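PDB 3DWC: metallocarboxypeptidase from Trypanosoma cruzi, which probably removes single amino acids from the C-terminal end of peptides, with broad specificity except for proline, as a metal-dependent carboxypeptidase of the M32 family. Local coordinates for residues E10-K15 with A59-A64; E68-V73 with A82-M87; E184-V189 with S392-E397; Q342-G347 with D354-P359. All blocks are in the same frame, centred on the assembly; numbering follows the deposited sequence.

Contact 1: residues E10-K15 with A59-A64; sequences ERVFTK and APKIRA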
loop_
_atom_site.group_PDB
_atom_site.type_symbol
_atom_site.label_atom_id
_atom_site.label_comp_id
_atom_site.label_asym_id
_atom_site.label_seq_id
_atom_site.Cartn_x
_atom_site.Cartn_y
_atom_site.Cartn_z
ATOM N N GLU B 10 -27.058 4.107 -5.246
ATOM C CA GLU B 10 -26.103 3.090 -5.628
ATOM C C GLU B 10 -24.804 3.750 -6.033
ATOM O O GLU B 10 -23.738 3.308 -5.650
ATOM C CB GLU B 10 -26.627 2.225 -6.767
ATOM C CG GLU B 10 -27.557 1.111 -6.315
ATOM C CD GLU B 10 -27.682 -0.016 -7.347
ATOM O OE1 GLU B 10 -27.428 0.247 -8.532
ATOM O OE2 GLU B 10 -28.030 -1.164 -6.980
ATOM N N ARG B 11 -24.926 4.789 -6.846
ATOM C CA ARG B 11 -23.799 5.593 -7.344
ATOM C C ARG B 11 -22.971 6.233 -6.224
ATOM O O ARG B 11 -21.736 6.256 -6.272
ATOM C CB ARG B 11 -24.363 6.681 -8.274
ATOM C CG ARG B 11 -23.308 7.467 -9.049
ATOM C CD ARG B 11 -23.889 8.773 -9.721
ATOM N NE ARG B 11 -24.087 9.837 -8.724
ATOM C CZ ARG B 11 -23.090 10.503 -8.119
ATOM N NH1 ARG B 11 -21.806 10.255 -8.411
ATOM N NH2 ARG B 11 -23.374 11.440 -7.212
ATOM N N VAL B 12 -23.657 6.784 -5.232
ATOM C CA VAL B 12 -22.997 7.323 -4.060
ATOM C C VAL B 12 -22.256 6.220 -3.342
ATOM O O VAL B 12 -21.121 6.405 -2.956
ATOM C CB VAL B 12 -23.986 7.966 -3.088
ATOM C CG1 VAL B 12 -23.301 8.355 -1.790
ATOM C CG2 VAL B 12 -24.640 9.188 -3.745
ATOM N N PHE B 13 -22.863 5.043 -3.209
ATOM C CA PHE B 13 -22.223 3.977 -2.427
ATOM C C PHE B 13 -21.009 3.344 -3.141
ATOM O O PHE B 13 -20.069 2.912 -2.494
ATOM C CB PHE B 13 -23.267 2.958 -1.952
ATOM C CG PHE B 13 -23.907 3.355 -0.667
ATOM C CD1 PHE B 13 -24.983 4.221 -0.648
ATOM C CD2 PHE B 13 -23.372 2.934 0.546
ATOM C CE1 PHE B 13 -25.570 4.614 0.543
ATOM C CE2 PHE B 13 -23.941 3.350 1.746
ATOM C CZ PHE B 13 -25.055 4.207 1.731
ATOM N N THR B 14 -21.035 3.328 -4.470
ATOM C CA THR B 14 -19.888 2.962 -5.271
ATOM C C THR B 14 -18.754 3.963 -5.063
ATOM O O THR B 14 -17.616 3.550 -4.943
ATOM C CB THR B 14 -20.271 2.829 -6.756
ATOM O OG1 THR B 14 -21.192 1.712 -6.887
ATOM C CG2 THR B 14 -19.019 2.598 -7.669
ATOM N N LYS B 15 -19.065 5.254 -4.984
ATOM C CA LYS B 15 -18.064 6.273 -4.674
ATOM C C LYS B 15 -17.382 5.967 -3.352
ATOM O O LYS B 15 -16.148 5.896 -3.293
ATOM C CB LYS B 15 -18.723 7.660 -4.666
ATOM C CG LYS B 15 -17.808 8.796 -4.848
ATOM C CD LYS B 15 -18.484 10.004 -5.486
ATOM C CE LYS B 15 -19.723 10.466 -4.700
ATOM N NZ LYS B 15 -20.027 11.958 -4.832
ATOM N N ALA B 59 -24.191 14.000 4.033
ATOM C CA ALA B 59 -24.791 15.169 3.395
ATOM C C ALA B 59 -26.322 15.071 3.497
ATOM O O ALA B 59 -26.888 13.969 3.495
ATOM C CB ALA B 59 -24.331 15.297 1.939
ATOM N N PRO B 60 -27.001 16.220 3.656
ATOM C CA PRO B 60 -28.458 16.207 3.677
ATOM C C PRO B 60 -29.107 15.365 2.579
ATOM O O PRO B 60 -30.042 14.624 2.873
ATOM C CB PRO B 60 -28.806 17.682 3.540
ATOM C CG PRO B 60 -27.679 18.361 4.275
ATOM C CD PRO B 60 -26.472 17.580 3.876
ATOM N N LYS B 61 -28.576 15.406 1.362
ATOM C CA LYS B 61 -29.218 14.725 0.231
ATOM C C LYS B 61 -29.373 13.209 0.396
ATOM O O LYS B 61 -30.309 12.630 -0.152
ATOM C CB LYS B 61 -28.517 15.046 -1.095
ATOM C CG LYS B 61 -27.297 14.190 -1.407
ATOM C CD LYS B 61 -26.643 14.552 -2.767
ATOM C CE LYS B 61 -25.525 13.551 -3.125
ATOM N NZ LYS B 61 -25.059 13.581 -4.553
ATOM N N ILE B 62 -28.465 12.560 1.135
ATOM C CA ILE B 62 -28.507 11.102 1.261
ATOM C C ILE B 62 -29.777 10.678 1.963
ATOM O O ILE B 62 -30.483 9.786 1.485
ATOM C CB ILE B 62 -27.275 10.510 2.037
ATOM C CG1 ILE B 62 -25.967 10.977 1.413
ATOM C CG2 ILE B 62 -27.296 9.007 2.011
ATOM C CD1 ILE B 62 -25.886 10.731 -0.082
ATOM N N ARG B 63 -30.056 11.294 3.106
ATOM C CA ARG B 63 -31.283 11.027 3.854
ATOM C C ARG B 63 -32.539 11.222 3.004
ATOM O O ARG B 63 -33.434 10.377 2.996
ATOM C CB ARG B 63 -31.353 11.941 5.068
ATOM C CG ARG B 63 -32.543 11.703 5.993
ATOM C CD ARG B 63 -32.730 12.904 6.886
ATOM N NE ARG B 63 -33.938 12.783 7.692
ATOM C CZ ARG B 63 -33.971 12.425 8.975
ATOM N NH1 ARG B 63 -32.852 12.134 9.642
ATOM N NH2 ARG B 63 -35.152 12.367 9.604
ATOM N N ALA B 64 -32.599 12.340 2.298
ATOM C CA ALA B 64 -33.693 12.627 1.370
ATOM C C ALA B 64 -33.766 11.551 0.279
ATOM O O ALA B 64 -34.858 11.112 -0.106
ATOM C CB ALA B 64 -33.515 14.014 0.762
#

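Contact 2: residues E68-V73 with A82-M87; sequences EAEKSV and ANLREM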
loop_
_atom_site.group_PDB
_atom_site.type_symbol
_atom_site.label_atom_id
_atom_site.label_comp_id
_atom_site.label_asym_id
_atom_site.label_seq_id
_atom_site.Cartn_x
_atom_site.Cartn_y
_atom_site.Cartn_z
ATOM N N GLU B 68 -37.006 9.020 -0.268
ATOM C CA GLU B 68 -37.712 8.837 -1.532
ATOM C C GLU B 68 -37.682 7.396 -2.022
ATOM O O GLU B 68 -38.683 6.889 -2.525
ATOM C CB GLU B 68 -37.187 9.744 -2.636
ATOM C CG GLU B 68 -37.486 11.225 -2.450
ATOM C CD GLU B 68 -38.976 11.563 -2.313
ATOM O OE1 GLU B 68 -39.272 12.697 -1.880
ATOM O OE2 GLU B 68 -39.852 10.722 -2.628
ATOM N N ALA B 69 -36.544 6.736 -1.886
ATOM C CA ALA B 69 -36.410 5.365 -2.364
ATOM C C ALA B 69 -37.290 4.410 -1.568
ATOM O O ALA B 69 -37.776 3.420 -2.115
ATOM C CB ALA B 69 -34.948 4.901 -2.323
ATOM N N GLU B 70 -37.479 4.713 -0.284
ATOM C CA GLU B 70 -38.210 3.834 0.625
ATOM C C GLU B 70 -39.733 3.917 0.478
ATOM O O GLU B 70 -40.443 2.992 0.872
ATOM C CB GLU B 70 -37.829 4.124 2.081
ATOM C CG GLU B 70 -36.454 3.652 2.467
ATOM C CD GLU B 70 -36.131 3.903 3.919
ATOM O OE1 GLU B 70 -36.704 4.813 4.536
ATOM O OE2 GLU B 70 -35.270 3.192 4.451
ATOM N N LYS B 71 -40.244 5.029 -0.049
ATOM C CA LYS B 71 -41.674 5.124 -0.272
ATOM C C LYS B 71 -42.105 4.267 -1.473
ATOM O O LYS B 71 -43.238 3.802 -1.524
ATOM C CB LYS B 71 -42.124 6.579 -0.414
ATOM C CG LYS B 71 -41.569 7.364 -1.591
ATOM C CD LYS B 71 -42.218 8.762 -1.689
ATOM C CE LYS B 71 -41.784 9.702 -0.545
ATOM N NZ LYS B 71 -41.944 11.164 -0.909
ATOM N N SER B 72 -41.179 4.012 -2.399
ATOM C CA SER B 72 -41.467 3.269 -3.641
ATOM C C SER B 72 -40.843 1.856 -3.626
ATOM O O SER B 72 -40.451 1.305 -4.660
ATOM C CB SER B 72 -40.922 4.082 -4.826
ATOM O OG SER B 72 -39.529 4.348 -4.658
ATOM N N VAL B 73 -40.788 1.273 -2.436
ATOM C CA VAL B 73 -39.954 0.103 -2.163
ATOM C C VAL B 73 -40.248 -1.073 -3.098
ATOM O O VAL B 73 -39.325 -1.736 -3.587
ATOM C CB VAL B 73 -40.070 -0.318 -0.647
ATOM C CG1 VAL B 73 -40.434 -1.802 -0.472
ATOM C CG2 VAL B 73 -38.794 0.039 0.105
ATOM N N ALA B 82 -33.065 -5.251 -0.367
ATOM C CA ALA B 82 -32.118 -5.569 0.727
ATOM C C ALA B 82 -30.974 -4.547 0.765
ATOM O O ALA B 82 -30.493 -4.127 1.852
ATOM C CB ALA B 82 -31.525 -6.945 0.553
ATOM N N ASN B 83 -30.533 -4.157 -0.430
ATOM C CA ASN B 83 -29.415 -3.214 -0.525
ATOM C C ASN B 83 -29.869 -1.888 0.064
ATOM O O ASN B 83 -29.118 -1.271 0.825
ATOM C CB ASN B 83 -28.924 -3.104 -1.969
ATOM C CG ASN B 83 -27.614 -2.358 -2.108
ATOM O OD1 ASN B 83 -26.695 -2.500 -1.286
ATOM N ND2 ASN B 83 -27.511 -1.562 -3.176
ATOM N N LEU B 84 -31.121 -1.483 -0.213
ATOM C CA LEU B 84 -31.623 -0.227 0.357
ATOM C C LEU B 84 -31.658 -0.286 1.890
ATOM O O LEU B 84 -31.339 0.690 2.564
ATOM C CB LEU B 84 -33.005 0.135 -0.207
ATOM C CG LEU B 84 -33.628 1.478 0.195
ATOM C CD1 LEU B 84 -32.689 2.663 -0.047
ATOM C CD2 LEU B 84 -34.977 1.681 -0.535
ATOM N N ARG B 85 -32.056 -1.439 2.437
ATOM C CA ARG B 85 -31.954 -1.694 3.893
ATOM C C ARG B 85 -30.513 -1.526 4.412
ATOM O O ARG B 85 -30.285 -0.920 5.452
ATOM C CB ARG B 85 -32.439 -3.110 4.226
ATOM C CG ARG B 85 -32.551 -3.421 5.714
ATOM C CD ARG B 85 -32.842 -4.906 5.943
ATOM N NE ARG B 85 -31.760 -5.736 5.416
ATOM C CZ ARG B 85 -31.904 -6.930 4.843
ATOM N NH1 ARG B 85 -33.089 -7.482 4.688
ATOM N NH2 ARG B 85 -30.828 -7.566 4.406
ATOM N N GLU B 86 -29.545 -2.077 3.684
ATOM C CA GLU B 86 -28.172 -2.008 4.138
ATOM C C GLU B 86 -27.622 -0.587 3.997
ATOM O O GLU B 86 -26.818 -0.163 4.821
ATOM C CB GLU B 86 -27.321 -3.056 3.447
ATOM C CG GLU B 86 -27.767 -4.449 3.755
ATOM C CD GLU B 86 -27.869 -4.751 5.255
ATOM O OE1 GLU B 86 -26.959 -4.364 6.002
ATOM O OE2 GLU B 86 -28.846 -5.409 5.663
ATOM N N MET B 87 -28.081 0.151 2.982
ATOM C CA MET B 87 -27.725 1.560 2.832
ATOM C C MET B 87 -28.187 2.405 4.010
ATOM O O MET B 87 -27.437 3.219 4.511
ATOM C CB MET B 87 -28.365 2.150 1.559
ATOM C CG MET B 87 -27.778 1.671 0.255
ATOM S SD MET B 87 -28.751 2.245 -1.140
ATOM C CE MET B 87 -27.570 1.938 -2.486
#

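Contact 3: residues E184-V189 with S392-E397; sequences ELLKEV and SYLGLE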
loop_
_atom_site.group_PDB
_atom_site.type_symbol
_atom_site.label_atom_id
_atom_site.label_comp_id
_atom_site.label_asym_id
_atom_site.label_seq_id
_atom_site.Cartn_x
_atom_site.Cartn_y
_atom_site.Cartn_z
ATOM N N GLU B 184 -18.605 -26.294 34.652
ATOM C CA GLU B 184 -18.460 -27.695 35.063
ATOM C C GLU B 184 -17.863 -28.620 33.980
ATOM O O GLU B 184 -17.209 -29.620 34.292
ATOM C CB GLU B 184 -19.775 -28.247 35.588
ATOM C CG GLU B 184 -20.098 -27.730 36.979
ATOM C CD GLU B 184 -19.075 -28.193 38.038
ATOM O OE1 GLU B 184 -18.505 -29.308 37.877
ATOM O OE2 GLU B 184 -18.868 -27.453 39.035
ATOM N N LEU B 185 -18.051 -28.278 32.724
ATOM C CA LEU B 185 -17.479 -29.084 31.643
ATOM C C LEU B 185 -15.971 -28.952 31.692
ATOM O O LEU B 185 -15.266 -29.940 31.502
ATOM C CB LEU B 185 -17.996 -28.638 30.287
ATOM C CG LEU B 185 -17.425 -29.363 29.043
ATOM C CD1 LEU B 185 -17.589 -30.851 29.212
ATOM C CD2 LEU B 185 -18.104 -28.913 27.782
ATOM N N LEU B 186 -15.496 -27.727 31.929
ATOM C CA LEU B 186 -14.073 -27.472 32.007
ATOM C C LEU B 186 -13.454 -28.328 33.136
ATOM O O LEU B 186 -12.450 -29.038 32.933
ATOM C CB LEU B 186 -13.788 -25.977 32.189
ATOM C CG LEU B 186 -12.328 -25.619 32.520
ATOM C CD1 LEU B 186 -11.309 -26.228 31.487
ATOM C CD2 LEU B 186 -12.154 -24.106 32.597
ATOM N N LYS B 187 -14.085 -28.286 34.302
ATOM C CA LYS B 187 -13.604 -29.013 35.460
ATOM C C LYS B 187 -13.608 -30.505 35.211
ATOM O O LYS B 187 -12.691 -31.188 35.624
ATOM C CB LYS B 187 -14.455 -28.705 36.669
ATOM C CG LYS B 187 -14.412 -27.274 37.200
ATOM C CD LYS B 187 -14.927 -27.273 38.649
ATOM C CE LYS B 187 -15.418 -25.905 39.226
ATOM N NZ LYS B 187 -15.212 -24.651 38.398
ATOM N N GLU B 188 -14.631 -31.010 34.529
ATOM C CA GLU B 188 -14.717 -32.424 34.197
ATOM C C GLU B 188 -13.592 -32.848 33.247
ATOM O O GLU B 188 -13.008 -33.906 33.406
ATOM C CB GLU B 188 -16.049 -32.723 33.527
ATOM C CG GLU B 188 -16.248 -34.200 33.226
ATOM C CD GLU B 188 -17.615 -34.541 32.683
ATOM O OE1 GLU B 188 -18.020 -35.706 32.873
ATOM O OE2 GLU B 188 -18.290 -33.673 32.082
ATOM N N VAL B 189 -13.314 -31.999 32.264
ATOM C CA VAL B 189 -12.288 -32.267 31.254
ATOM C C VAL B 189 -10.919 -32.280 31.907
ATOM O O VAL B 189 -10.158 -33.212 31.696
ATOM C CB VAL B 189 -12.357 -31.261 30.115
ATOM C CG1 VAL B 189 -11.155 -31.417 29.165
ATOM C CG2 VAL B 189 -13.652 -31.468 29.357
ATOM N N SER B 392 -14.501 -18.198 39.457
ATOM C CA SER B 392 -15.715 -18.982 39.315
ATOM C C SER B 392 -15.740 -19.819 38.039
ATOM O O SER B 392 -16.141 -20.992 38.050
ATOM C CB SER B 392 -16.918 -18.051 39.330
ATOM O OG SER B 392 -18.094 -18.813 39.339
ATOM N N TYR B 393 -15.357 -19.195 36.932
ATOM C CA TYR B 393 -15.432 -19.827 35.629
ATOM C C TYR B 393 -14.204 -20.654 35.296
ATOM O O TYR B 393 -14.335 -21.762 34.794
ATOM C CB TYR B 393 -15.660 -18.767 34.546
ATOM C CG TYR B 393 -16.948 -17.969 34.712
ATOM C CD1 TYR B 393 -18.055 -18.507 35.350
ATOM C CD2 TYR B 393 -17.070 -16.700 34.182
ATOM C CE1 TYR B 393 -19.240 -17.774 35.487
ATOM C CE2 TYR B 393 -18.267 -15.961 34.304
ATOM C CZ TYR B 393 -19.340 -16.513 34.963
ATOM O OH TYR B 393 -20.522 -15.795 35.102
ATOM N N LEU B 394 -13.019 -20.122 35.601
ATOM C CA LEU B 394 -11.733 -20.738 35.209
ATOM C C LEU B 394 -10.885 -21.253 36.381
ATOM O O LEU B 394 -9.805 -21.800 36.159
ATOM C CB LEU B 394 -10.912 -19.725 34.418
ATOM C CG LEU B 394 -11.455 -19.385 33.029
ATOM C CD1 LEU B 394 -11.080 -17.981 32.618
ATOM C CD2 LEU B 394 -10.959 -20.386 31.987
ATOM N N GLY B 395 -11.347 -21.065 37.614
ATOM C CA GLY B 395 -10.612 -21.517 38.799
ATOM C C GLY B 395 -9.316 -20.764 39.088
ATOM O O GLY B 395 -8.452 -21.274 39.802
ATOM N N LEU B 396 -9.189 -19.546 38.568
ATOM C CA LEU B 396 -7.976 -18.760 38.756
ATOM C C LEU B 396 -8.257 -17.386 39.334
ATOM O O LEU B 396 -9.260 -16.768 38.999
ATOM C CB LEU B 396 -7.263 -18.596 37.421
ATOM C CG LEU B 396 -6.788 -19.887 36.752
ATOM C CD1 LEU B 396 -6.167 -19.526 35.422
ATOM C CD2 LEU B 396 -5.793 -20.657 37.652
ATOM N N GLU B 397 -7.336 -16.921 40.188
ATOM C CA GLU B 397 -7.398 -15.599 40.830
ATOM C C GLU B 397 -6.612 -14.538 40.078
ATOM O O GLU B 397 -5.527 -14.809 39.566
ATOM C CB GLU B 397 -6.790 -15.651 42.231
ATOM C CG GLU B 397 -7.551 -16.488 43.235
ATOM C CD GLU B 397 -7.097 -16.229 44.664
ATOM O OE1 GLU B 397 -7.656 -16.885 45.572
ATOM O OE2 GLU B 397 -6.202 -15.359 44.879
HETATM O O HOH W 1 -14.704 -24.205 35.864
#

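Contact 4: residues Q342-G347 with D354-P359; sequences QRVSPG and DELCYP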
loop_
_atom_site.group_PDB
_atom_site.type_symbol
_atom_site.label_atom_id
_atom_site.label_comp_id
_atom_site.label_asym_id
_atom_site.label_seq_id
_atom_site.Cartn_x
_atom_site.Cartn_y
_atom_site.Cartn_z
ATOM N N GLN B 342 -5.070 -29.952 21.063
ATOM C CA GLN B 342 -6.338 -29.977 21.848
ATOM C C GLN B 342 -6.088 -29.896 23.345
ATOM O O GLN B 342 -6.970 -30.158 24.145
ATOM C CB GLN B 342 -7.162 -31.231 21.569
ATOM C CG GLN B 342 -7.765 -31.248 20.156
ATOM C CD GLN B 342 -8.637 -32.449 19.892
ATOM O OE1 GLN B 342 -8.953 -33.227 20.793
ATOM N NE2 GLN B 342 -9.075 -32.588 18.646
ATOM N N ARG B 343 -4.866 -29.557 23.726
ATOM C CA ARG B 343 -4.509 -29.514 25.150
ATOM C C ARG B 343 -5.330 -28.452 25.864
ATOM O O ARG B 343 -5.511 -27.371 25.333
ATOM C CB ARG B 343 -3.031 -29.184 25.322
ATOM C CG ARG B 343 -2.555 -29.460 26.750
ATOM C CD ARG B 343 -1.293 -28.700 27.041
ATOM N NE ARG B 343 -0.111 -29.552 27.091
ATOM C CZ ARG B 343 0.866 -29.598 26.180
ATOM N NH1 ARG B 343 0.838 -28.856 25.048
ATOM N NH2 ARG B 343 1.892 -30.411 26.415
ATOM N N VAL B 344 -5.839 -28.800 27.038
ATOM C CA VAL B 344 -6.673 -27.916 27.837
ATOM C C VAL B 344 -5.888 -27.483 29.062
ATOM O O VAL B 344 -5.478 -28.317 29.876
ATOM C CB VAL B 344 -8.025 -28.571 28.215
ATOM C CG1 VAL B 344 -8.784 -27.696 29.186
ATOM C CG2 VAL B 344 -8.860 -28.794 26.940
ATOM N N SER B 345 -5.666 -26.177 29.164
ATOM C CA SER B 345 -4.899 -25.594 30.265
ATOM C C SER B 345 -5.359 -24.172 30.551
ATOM O O SER B 345 -4.962 -23.236 29.868
ATOM C CB SER B 345 -3.411 -25.573 29.947
ATOM O OG SER B 345 -2.737 -25.353 31.166
ATOM N N PRO B 346 -6.229 -24.004 31.551
ATOM C CA PRO B 346 -6.748 -22.675 31.839
ATOM C C PRO B 346 -5.659 -21.706 32.229
ATOM O O PRO B 346 -4.695 -22.091 32.838
ATOM C CB PRO B 346 -7.676 -22.914 33.010
ATOM C CG PRO B 346 -8.045 -24.316 32.884
ATOM C CD PRO B 346 -6.819 -25.010 32.430
ATOM N N GLY B 347 -5.833 -20.459 31.842
ATOM C CA GLY B 347 -4.895 -19.408 32.152
ATOM C C GLY B 347 -5.610 -18.063 32.233
ATOM O O GLY B 347 -6.822 -17.972 32.150
ATOM N N ASP B 354 -7.219 -21.800 25.097
ATOM C CA ASP B 354 -7.521 -22.915 24.217
ATOM C C ASP B 354 -9.019 -22.937 23.849
ATOM O O ASP B 354 -9.786 -22.114 24.326
ATOM C CB ASP B 354 -7.046 -24.226 24.863
ATOM C CG ASP B 354 -7.716 -24.515 26.224
ATOM O OD1 ASP B 354 -6.960 -24.708 27.184
ATOM O OD2 ASP B 354 -8.981 -24.582 26.330
ATOM N N GLU B 355 -9.442 -23.874 23.004
ATOM C CA GLU B 355 -10.775 -23.822 22.433
ATOM C C GLU B 355 -11.846 -23.880 23.530
ATOM O O GLU B 355 -12.924 -23.289 23.411
ATOM C CB GLU B 355 -10.948 -24.971 21.405
ATOM C CG GLU B 355 -12.297 -25.002 20.722
ATOM C CD GLU B 355 -12.433 -26.145 19.791
ATOM O OE1 GLU B 355 -11.627 -27.085 19.881
ATOM O OE2 GLU B 355 -13.324 -26.090 18.928
ATOM N N LEU B 356 -11.573 -24.608 24.598
ATOM C CA LEU B 356 -12.573 -24.835 25.638
ATOM C C LEU B 356 -12.688 -23.675 26.625
ATOM O O LEU B 356 -13.794 -23.306 27.031
ATOM C CB LEU B 356 -12.276 -26.170 26.357
ATOM C CG LEU B 356 -13.298 -26.761 27.337
ATOM C CD1 LEU B 356 -14.637 -27.159 26.707
ATOM C CD2 LEU B 356 -12.709 -27.984 28.029
ATOM N N CYS B 357 -11.552 -23.078 26.986
ATOM C CA CYS B 357 -11.502 -22.023 28.005
ATOM C C CYS B 357 -11.907 -20.695 27.464
ATOM O O CYS B 357 -12.460 -19.858 28.163
ATOM C CB CYS B 357 -10.091 -21.893 28.564
ATOM S SG CYS B 357 -9.614 -23.312 29.553
ATOM N N TYR B 358 -11.582 -20.488 26.204
ATOM C CA TYR B 358 -11.830 -19.235 25.516
ATOM C C TYR B 358 -13.243 -18.606 25.762
ATOM O O TYR B 358 -13.338 -17.450 26.184
ATOM C CB TYR B 358 -11.521 -19.409 24.032
ATOM C CG TYR B 358 -11.298 -18.106 23.335
ATOM C CD1 TYR B 358 -10.017 -17.683 23.003
ATOM C CD2 TYR B 358 -12.356 -17.260 23.070
ATOM C CE1 TYR B 358 -9.811 -16.476 22.387
ATOM C CE2 TYR B 358 -12.156 -16.068 22.446
ATOM C CZ TYR B 358 -10.891 -15.682 22.112
ATOM O OH TYR B 358 -10.721 -14.486 21.495
ATOM N N PRO B 359 -14.326 -19.351 25.526
ATOM C CA PRO B 359 -15.654 -18.781 25.765
ATOM C C PRO B 359 -15.894 -18.285 27.209
ATOM O O PRO B 359 -16.706 -17.385 27.414
ATOM C CB PRO B 359 -16.580 -19.953 25.483
ATOM C CG PRO B 359 -15.753 -21.151 25.582
ATOM C CD PRO B 359 -14.439 -20.718 25.021
HETATM O O HOH W 2 -6.464 -22.061 27.938
#

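Contact 1: residues E10-K15 with A59-A64
Val12 holds CG1 trans to its own backbone N (chi1 172°), and Ile62 turns CG1 away from its carbonyl carbon (chi1 -54°) before the chain bends again toward CD1; together these torsions send the two side chains at each other tip to tip. The touch is made by Ile62 CD1, which lies 3.9 Å from Val12 CG1 and 4.2 Å from Val12 CG2, so the one methyl sits against both branches of the valine. Behind them the axes of the short helical pieces 10-15 and 60-64 approach to 11.9 Å, with N-to-C directions 134° apart, and the nearest CA atoms are those of Val12 and Ile62, 8.5 Å from each other. A spacing this wide is bridged by side chains alone.

On the exposed flank Lys61 reaches across with its chain extended beyond CG, and Arg11 bends at its third torsion, which puts its guanidinium beside the lysine, the two chains crossing at about a right angle. Lys61 NZ comes up at the edge of the guanidinium, in its plane, 3.8 Å from Arg11 NH2. Glu8, one turn back on helix 3-32, makes a salt bridge to Arg11 NH2 and a long, weak ion pair to Lys61 NZ. Ile62 also packs on Trp91 of helix 78-95, and that helix meets Phe13 through Met87.

No hydrogen bond links the two segments. Cohesion between them therefore rests on the buried valine-isoleucine touch, while at the rim the Glu8 carboxylate, bound to Arg11 and more loosely paired with Lys61, probably balances much of the positive charge of the two.

Contact 2: residues E68-V73 with A82-M87
Leu84 pushes its two methyls against Ala69, with CD2 3.7 Å and CD1 3.9 Å from Ala69 CB, so that the small alanine side chain faces the fork of the leucine. CD2 does most of the work. It also lies 3.7 Å from Ala69 O, at the C-terminal end of helix 60-71, and is flanked by Glu70 CG at 3.9 Å and Val73 CG2 at 4.2 Å. Leu84 gets there by setting CG trans to its backbone N (chi1 -175°), which carries the fork out from helix 78-95 toward the partner segment.

Glu70 passes the leucine at a slant and offers only the aliphatic part of its chain. The carboxylate runs on to Arg88, one turn further along helix 78-95, where OE2 forms a salt bridge with NE. An apolar contact and a charged one thus lie next to each other on the same pair of helices. Away from the contact, Arg85 grips Glu86 OE2 side-on with NE and NH2, and Glu86 OE1 has a second partner in Arg292.

Only eight residues separate the two segments, and the chain turns back between them. With one leucine of the second helix lodged against the last turn of the first, this is the packing of a helical hairpin, here within the largely helical M32 carboxypeptidase fold.

Contact 3: residues E184-V189 with S392-E397
Residues 184-189 form an unbroken piece of helix 168-196, whereas 392-397 carry the C-terminal part of helix 382-394 and the chain leaving it. Gly395 is the first residue there to abandon helical angles, with phi at +69°, a value that favours glycine. The backbones come nearest at Leu186 and Leu394, whose CA atoms are 7.8 Å apart.

Leu186 is the main apolar group on its side. Its CD2 methyl lies 4.0 Å from Leu394 CD2, the two side chains meeting at a slant, and 3.9 Å from the carbonyl oxygen of Tyr393. Leu394 leaves its backbone heading away from 184-189; its CD2 branch turns back to the leucine.

Lys187 supplies the polar link. Its chain bends at the last torsion, with NZ nearly eclipsing CG (chi4 -7°), and the ammonium reaches a water 2.6 Å from NZ. That water donates in turn to Tyr393 O at 2.7 Å, so a backbone carbonyl near the helix end is tied to the lysine through one water molecule. Ser392 O is a further carbonyl near the ammonium, 3.8 Å from Lys187 NZ.

Helix 358-374 packs against both segments: Leu360 touches Leu186 and Tyr393, while the Tyr393 hydroxyl is hydrogen-bonded to Glu367 OE2. On another side of helix 168-196, Leu185 and Val189 rest against helix 490-501.

Contact 4: residues Q342-G347 with D354-P359
Asp354 carries an Asx motif, its OD2 accepting from the backbone N of Cys357 (3.0 Å) just ahead of helix 358-374, and its carboxylate is the bump that fits against the 343-345 backbone. CG stands between the backbone N and the carbonyl carbon (chi1 60°), which folds the acid back over the following turn while its other oxygen faces the neighbouring segment. Asp354 CB settles 3.5 Å from Arg343 O, and OD1 lies 3.3 Å from Val344 CA. There OD1 accepts from Ser345 N at 2.8 Å, in a nearly straight bond of 169°. The two carboxylate oxygens thus hold two different pieces of chain: OD2 the turn leading into the helix, OD1 the 342-347 loop.

Val344 runs across the aspartate at about a right angle and sets its methyls against Leu356: CG1 and CG2 are both 4.1 Å from Leu356 CD2, so that one methyl sits against the valine fork. Leu186 of helix 168-196 and Tyr500 of helix 490-501 also pack on this valine.

Further along, the Cys357 sulfur is the bump, seated against the Pro346 ring, 3.7 Å from Pro346 CA and 3.8 Å from Pro346 CG. A water completes the join, donating to Ser345 O at 2.7 Å and accepting from Asp354 N.

From the N terminus, contact 1 comes first: helix 3-32 is met by the start of helix 60-71, closing a loop of 43 mostly helical residues. Contact 2 follows in series, using the far end of helix 60-71 and turning back onto helix 78-95; Met87 of contact 2 touches Glu10 of contact 1, so helices 3-32, 60-71 and 78-95 form one group. Contact 3 spans 202 residues to bring helix 168-196 to the end of helix 382-394, and contact 4, which closes the short loop leading into helix 358-374, falls within that span. These two touch, notably Leu396 on Gly347, and lie across the chain's centre from the first pair, with contacts 1 and 3 about 52 Å apart between centres.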